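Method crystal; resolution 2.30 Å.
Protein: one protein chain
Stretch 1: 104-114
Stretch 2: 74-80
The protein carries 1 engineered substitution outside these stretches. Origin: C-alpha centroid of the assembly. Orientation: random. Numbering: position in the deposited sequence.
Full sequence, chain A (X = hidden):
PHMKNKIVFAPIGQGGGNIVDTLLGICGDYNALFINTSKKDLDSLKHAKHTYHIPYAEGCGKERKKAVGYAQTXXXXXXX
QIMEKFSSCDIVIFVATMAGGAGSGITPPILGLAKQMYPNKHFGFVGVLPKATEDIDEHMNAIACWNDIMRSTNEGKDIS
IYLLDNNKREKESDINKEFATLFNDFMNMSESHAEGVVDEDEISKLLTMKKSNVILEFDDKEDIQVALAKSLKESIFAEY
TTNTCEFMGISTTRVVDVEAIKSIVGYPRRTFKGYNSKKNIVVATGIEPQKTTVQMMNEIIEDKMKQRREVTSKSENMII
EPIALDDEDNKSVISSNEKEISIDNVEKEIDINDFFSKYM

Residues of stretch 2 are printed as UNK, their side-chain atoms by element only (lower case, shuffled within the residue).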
ATOM      1  N   SER A 104       7.006  -8.197  -9.032  1.00 28.82           N
ATOM      2  CA  SER A 104       6.247  -7.856 -10.223  1.00 34.11           C
ATOM      3  C   SER A 104       5.550  -9.075 -10.860  1.00 38.53           C
ATOM      4  O   SER A 104       4.433  -8.969 -11.351  1.00 38.35           O
ATOM      5  CB  SER A 104       7.165  -7.199 -11.247  1.00 43.72           C
ATOM      6  OG  SER A 104       6.546  -7.142 -12.518  1.00 57.34           O
ATOM      7  N   GLY A 105       6.212 -10.224 -10.868  1.00 35.09           N
ATOM      8  CA  GLY A 105       5.711 -11.356 -11.624  1.00 39.19           C
ATOM      9  C   GLY A 105       4.754 -12.278 -10.890  1.00 41.14           C
ATOM     10  O   GLY A 105       3.865 -12.870 -11.486  1.00 48.67           O
ATOM     11  N   ILE A 106       4.943 -12.403  -9.587  1.00 39.32           N
ATOM     12  CA  ILE A 106       4.201 -13.373  -8.800  1.00 38.05           C
ATOM     13  C   ILE A 106       2.993 -12.758  -8.107  1.00 33.15           C
ATOM     14  O   ILE A 106       1.980 -13.426  -7.940  1.00 36.69           O
ATOM     15  CB  ILE A 106       5.138 -14.070  -7.785  1.00 38.60           C
ATOM     16  CG1 ILE A 106       6.136 -14.945  -8.541  1.00 43.41           C
ATOM     17  CG2 ILE A 106       4.360 -14.906  -6.799  1.00 36.20           C
ATOM     18  CD1 ILE A 106       7.309 -15.408  -7.696  1.00 51.72           C
ATOM     19  N   THR A 107       3.078 -11.479  -7.731  1.00 27.16           N
ATOM     20  CA  THR A 107       2.014 -10.869  -6.941  1.00 24.36           C
ATOM     21  C   THR A 107       0.661 -10.798  -7.671  1.00 34.50           C
ATOM     22  O   THR A 107      -0.376 -11.066  -7.073  1.00 38.86           O
ATOM     23  CB  THR A 107       2.374  -9.447  -6.478  1.00 26.69           C
ATOM     24  OG1 THR A 107       3.666  -9.445  -5.876  1.00 28.45           O
ATOM     25  CG2 THR A 107       1.346  -8.931  -5.467  1.00 19.56           C
ATOM     26  N   PRO A 108       0.657 -10.374  -8.943  1.00 31.20           N
ATOM     27  CA  PRO A 108      -0.643 -10.245  -9.612  1.00 33.37           C
ATOM     28  C   PRO A 108      -1.403 -11.581  -9.715  1.00 37.36           C
ATOM     29  O   PRO A 108      -2.573 -11.641  -9.357  1.00 45.02           O
ATOM     30  CB  PRO A 108      -0.272  -9.709 -11.003  1.00 32.14           C
ATOM     31  CG  PRO A 108       0.998  -8.963 -10.782  1.00 31.81           C
ATOM     32  CD  PRO A 108       1.748  -9.792  -9.745  1.00 28.08           C
ATOM     33  N   PRO A 109      -0.743 -12.650 -10.173  1.00 32.89           N
ATOM     34  CA  PRO A 109      -1.515 -13.892 -10.250  1.00 37.11           C
ATOM     35  C   PRO A 109      -2.011 -14.346  -8.882  1.00 34.46           C
ATOM     36  O   PRO A 109      -3.181 -14.704  -8.751  1.00 39.20           O
ATOM     37  CB  PRO A 109      -0.514 -14.912 -10.815  1.00 43.10           C
ATOM     38  CG  PRO A 109       0.561 -14.106 -11.450  1.00 42.73           C
ATOM     39  CD  PRO A 109       0.623 -12.796 -10.705  1.00 28.40           C
ATOM     40  N   ILE A 110      -1.146 -14.335  -7.875  1.00 30.05           N
ATOM     41  CA  ILE A 110      -1.559 -14.812  -6.553  1.00 38.94           C
ATOM     42  C   ILE A 110      -2.706 -13.988  -5.990  1.00 35.66           C
ATOM     43  O   ILE A 110      -3.664 -14.531  -5.444  1.00 38.66           O
ATOM     44  CB  ILE A 110      -0.397 -14.863  -5.552  1.00 44.14           C
ATOM     45  CG1 ILE A 110       0.659 -15.849  -6.034  1.00 48.62           C
ATOM     46  CG2 ILE A 110      -0.879 -15.356  -4.217  1.00 41.45           C
ATOM     47  CD1 ILE A 110       1.650 -16.216  -4.967  1.00 52.01           C
ATOM     48  N   LEU A 111      -2.624 -12.674  -6.154  1.00 40.36           N
ATOM     49  CA  LEU A 111      -3.713 -11.793  -5.737  1.00 32.96           C
ATOM     50  C   LEU A 111      -4.993 -12.071  -6.548  1.00 35.64           C
ATOM     51  O   LEU A 111      -6.068 -12.240  -5.982  1.00 36.92           O
ATOM     52  CB  LEU A 111      -3.263 -10.344  -5.856  1.00 28.32           C
ATOM     53  CG  LEU A 111      -4.200  -9.145  -5.802  1.00 32.91           C
ATOM     54  CD1 LEU A 111      -5.168  -9.256  -4.660  1.00 38.44           C
ATOM     55  CD2 LEU A 111      -3.318  -7.919  -5.626  1.00 30.88           C
ATOM     56  N   GLY A 112      -4.876 -12.153  -7.868  1.00 31.51           N
ATOM     57  CA  GLY A 112      -6.038 -12.456  -8.689  1.00 31.37           C
ATOM     58  C   GLY A 112      -6.663 -13.804  -8.332  1.00 36.19           C
ATOM     59  O   GLY A 112      -7.883 -13.945  -8.276  1.00 34.79           O
ATOM     60  N   LEU A 113      -5.818 -14.798  -8.086  1.00 32.40           N
ATOM     61  CA  LEU A 113      -6.282 -16.133  -7.758  1.00 33.59           C
ATOM     62  C   LEU A 113      -6.923 -16.204  -6.371  1.00 46.83           C
ATOM     63  O   LEU A 113      -7.949 -16.874  -6.192  1.00 39.19           O
ATOM     64  CB  LEU A 113      -5.135 -17.135  -7.878  1.00 38.35           C
ATOM     65  CG  LEU A 113      -5.464 -18.577  -7.509  1.00 47.38           C
ATOM     66  CD1 LEU A 113      -6.643 -19.071  -8.316  1.00 51.17           C
ATOM     67  CD2 LEU A 113      -4.256 -19.459  -7.751  1.00 53.67           C
ATOM     68  N   ALA A 114      -6.330 -15.512  -5.398  1.00 40.05           N
ATOM     69  CA  ALA A 114      -6.878 -15.479  -4.039  1.00 34.84           C
ATOM     70  C   ALA A 114      -8.227 -14.775  -3.998  1.00 34.23           C
ATOM     71  O   ALA A 114      -9.149 -15.227  -3.322  1.00 39.35           O
ATOM     72  CB  ALA A 114      -5.898 -14.801  -3.067  1.00 30.72           C
ATOM     73  N   UNK A  74       2.974 -23.485  -7.528  1.00 70.93           N
ATOM     74  CA  UNK A  74       2.852 -23.284  -6.082  1.00 67.93           C
ATOM     75  C   UNK A  74       1.874 -22.179  -5.651  1.00 62.43           C
ATOM     76  O   UNK A  74       1.721 -21.922  -4.455  1.00 57.16           O
ATOM     77  c   UNK A  74       5.190 -24.197  -5.540  1.00 77.90           C
ATOM     78  c   UNK A  74       5.268 -25.122  -4.503  1.00 81.88           C
ATOM     79  c   UNK A  74       6.936 -26.363  -5.671  1.00 87.74           C
ATOM     80  c   UNK A  74       6.013 -24.382  -6.644  1.00 79.36           C
ATOM     81  o   UNK A  74       7.793 -27.435  -5.729  1.00 94.58           O
ATOM     82  c   UNK A  74       6.882 -25.462  -6.715  1.00 85.14           C
ATOM     83  c   UNK A  74       6.133 -26.198  -4.565  1.00 87.22           C
ATOM     84  c   UNK A  74       4.235 -23.019  -5.464  1.00 70.42           C
ATOM     85  N   UNK A  75       1.214 -21.523  -6.602  1.00 65.40           N
ATOM     86  CA  UNK A  75       0.300 -20.430  -6.248  1.00 66.44           C
ATOM     87  C   UNK A  75      -0.723 -20.866  -5.204  1.00 62.10           C
ATOM     88  O   UNK A  75      -1.045 -20.117  -4.286  1.00 63.73           O
ATOM     89  c   UNK A  75       1.688 -18.613  -8.019  1.00 59.23           C
ATOM     90  c   UNK A  75      -0.428 -19.880  -7.478  1.00 67.09           C
ATOM     91  c   UNK A  75       2.499 -17.897  -8.889  1.00 55.63           C
ATOM     92  c   UNK A  75       0.847 -18.144 -10.607  1.00 69.23           C
ATOM     93  c   UNK A  75       0.048 -18.856  -9.733  1.00 69.75           C
ATOM     94  c   UNK A  75       2.069 -17.664 -10.178  1.00 63.67           C
ATOM     95  c   UNK A  75       0.453 -19.103  -8.428  1.00 66.85           C
ATOM     96  o   UNK A  75       2.860 -16.957 -11.051  1.00 66.86           O
ATOM     97  N   UNK A  76      -1.219 -22.087  -5.347  1.00 57.98           N
ATOM     98  CA  UNK A  76      -2.260 -22.601  -4.466  1.00 63.11           C
ATOM     99  C   UNK A  76      -1.720 -23.038  -3.106  1.00 67.06           C
ATOM    100  O   UNK A  76      -2.410 -22.908  -2.092  1.00 66.07           O
ATOM    101  c   UNK A  76      -3.025 -23.743  -5.140  1.00 68.36           C
ATOM    102  c   UNK A  76      -4.739 -24.402  -6.878  1.00 80.14           C
ATOM    103  n   UNK A  76      -6.856 -25.644  -6.430  1.00 90.81           N
ATOM    104  c   UNK A  76      -3.800 -23.312  -6.380  1.00 70.95           C
ATOM    105  c   UNK A  76      -5.954 -24.546  -5.976  1.00 79.29           C
ATOM    106  N   UNK A  77      -0.500 -23.566  -3.076  1.00 67.48           N
ATOM    107  CA  UNK A  77       0.146 -23.828  -1.797  1.00 71.59           C
ATOM    108  C   UNK A  77       0.361 -22.504  -1.066  1.00 67.57           C
ATOM    109  O   UNK A  77       0.109 -22.392   0.131  1.00 69.90           O
ATOM    110  n   UNK A  77       2.638 -28.072  -2.348  1.00116.42           N
ATOM    111  c   UNK A  77       1.371 -25.998  -2.396  1.00 96.57           C
ATOM    112  o   UNK A  77       3.275 -26.390  -0.991  1.00113.10           O
ATOM    113  c   UNK A  77       2.514 -26.842  -1.851  1.00110.85           C
ATOM    114  c   UNK A  77       1.482 -24.545  -1.979  1.00 80.72           C
ATOM    115  N   UNK A  78       0.823 -21.497  -1.794  1.00 49.87           N
ATOM    116  CA  UNK A  78       1.084 -20.206  -1.186  1.00 55.16           C
ATOM    117  C   UNK A  78      -0.178 -19.649  -0.534  1.00 55.01           C
ATOM    118  O   UNK A  78      -0.179 -19.258   0.633  1.00 55.34           O
ATOM    119  c   UNK A  78       2.956 -19.660  -2.785  1.00 54.87           C
ATOM    120  c   UNK A  78       1.607 -19.195  -2.219  1.00 55.92           C
ATOM    121  c   UNK A  78       1.703 -17.795  -1.595  1.00 48.85           C
ATOM    122  c   UNK A  78       3.654 -18.613  -3.642  1.00 54.20           C
ATOM    123  N   UNK A  79      -1.255 -19.618  -1.305  1.00 55.25           N
ATOM    124  CA  UNK A  79      -2.527 -19.125  -0.809  1.00 52.82           C
ATOM    125  C   UNK A  79      -2.968 -19.934   0.403  1.00 53.48           C
ATOM    126  O   UNK A  79      -3.464 -19.371   1.379  1.00 54.10           O
ATOM    127  c   UNK A  79      -4.993 -18.980  -1.348  1.00 44.73           C
ATOM    128  c   UNK A  79      -4.012 -18.138  -4.246  1.00 51.49           C
ATOM    129  c   UNK A  79      -3.321 -17.988  -2.917  1.00 49.81           C
ATOM    130  c   UNK A  79      -3.603 -19.129  -1.928  1.00 54.78           C
ATOM    131  N   UNK A  80      -2.762 -21.249   0.349  1.00 53.27           N
ATOM    132  CA  UNK A  80      -3.088 -22.137   1.473  1.00 62.95           C
ATOM    133  C   UNK A  80      -2.261 -21.853   2.733  1.00 63.64           C
ATOM    134  O   UNK A  80      -2.769 -21.957   3.844  1.00 69.28           O
ATOM    135  c   UNK A  80      -2.953 -23.619   1.064  1.00 59.71           C
TER

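Position 74 carries eight side-chain atoms, seven carbons and one oxygen. One carbon leads to a six-carbon ring, and the oxygen sits on the ring. The CA-to-CB bond points sideways, and the end of the side chain leads away. The side chain makes no contact with stretch 1. That is a tyrosine, Tyr74. Its backbone O accepts a hydrogen bond from the N of position 78, 2.8 Å away.

Position 75 has the same make-up: one carbon, then a six-carbon ring bearing one oxygen. Here the CA-to-CB bond points toward stretch 1, and the side chain lies among Ile106, Pro109, Ile110 and Leu113. This is Tyr75. Its CE2 is 3.5 Å from CB of Pro109, its CD1 is 3.6 Å from CG1 of Ile110, and its CE1 is 4.1 Å from CG2 of Ile106. These three neighbours meet the ring obliquely. CD2 of Leu113 lies 3.9 Å from CB of Tyr75. The OH of Tyr75 makes no hydrogen bond to stretch 1; O of Gly105 is 4.2 Å from it.

Position 76 shows four carbons in an unbranched row ending in a nitrogen. The CA-to-CB bond points away. Its one contact with stretch 1 is through aliphatic carbon: the second carbon of the row is 4.1 Å from CD2 of Leu113. The row identifies lysine, Lys76, and the residue is exposed.

Position 77 has three carbons, the third carrying one oxygen and one nitrogen. The side chain does not reach stretch 1. Two carbons and then an amide carbon mean glutamine. Gln77 is exposed and poorly ordered. Its OE1 is hydrogen-bonded elsewhere in the structure.

Position 78 has four carbons, forked at the first, with one arm two carbons long. The CA-to-CB bond points toward stretch 1, and the end of the longer arm lies 3.4 Å from CD1 of Ile110. This is isoleucine, Ile78.

Position 79 repeats the four-carbon fork with one longer arm. The CA-to-CB bond points toward stretch 1. The end of the longer arm is 3.6 Å from CG of Leu113 and 4.0 Å from CB of Ala114, while the first carbon of that arm is 3.8 Å from CG2 of Ile110. It is again isoleucine, Ile79.

Position 80 has a single side-chain carbon, out of reach of stretch 1. It is alanine, and Ala80 is exposed.

The two helices cross at 67° between their N-to-C directions, with axes 10.1 Å apart at closest approach. The contact is apolar, and no hydrogen bond spans it. Tyr75 acts as a knob in a hole formed by four residues of stretch 1. One helical turn later, Ile79 packs against Ile110, Leu113 and Ala114. Ile110 is shared by Tyr75, Ile78 and Ile79: its CA-to-CB bond points sideways, but its end comes nearer. Leu113 likewise touches both Tyr75 and Ile79. The CA atoms of Ile110 and Tyr75 are 5.9 Å apart, and those of Ala114 and Ile79 6.5 Å. Together the two stretches bury 428 Å², summed over both sides.

Stretch 2 (74-80) YYKQIIA
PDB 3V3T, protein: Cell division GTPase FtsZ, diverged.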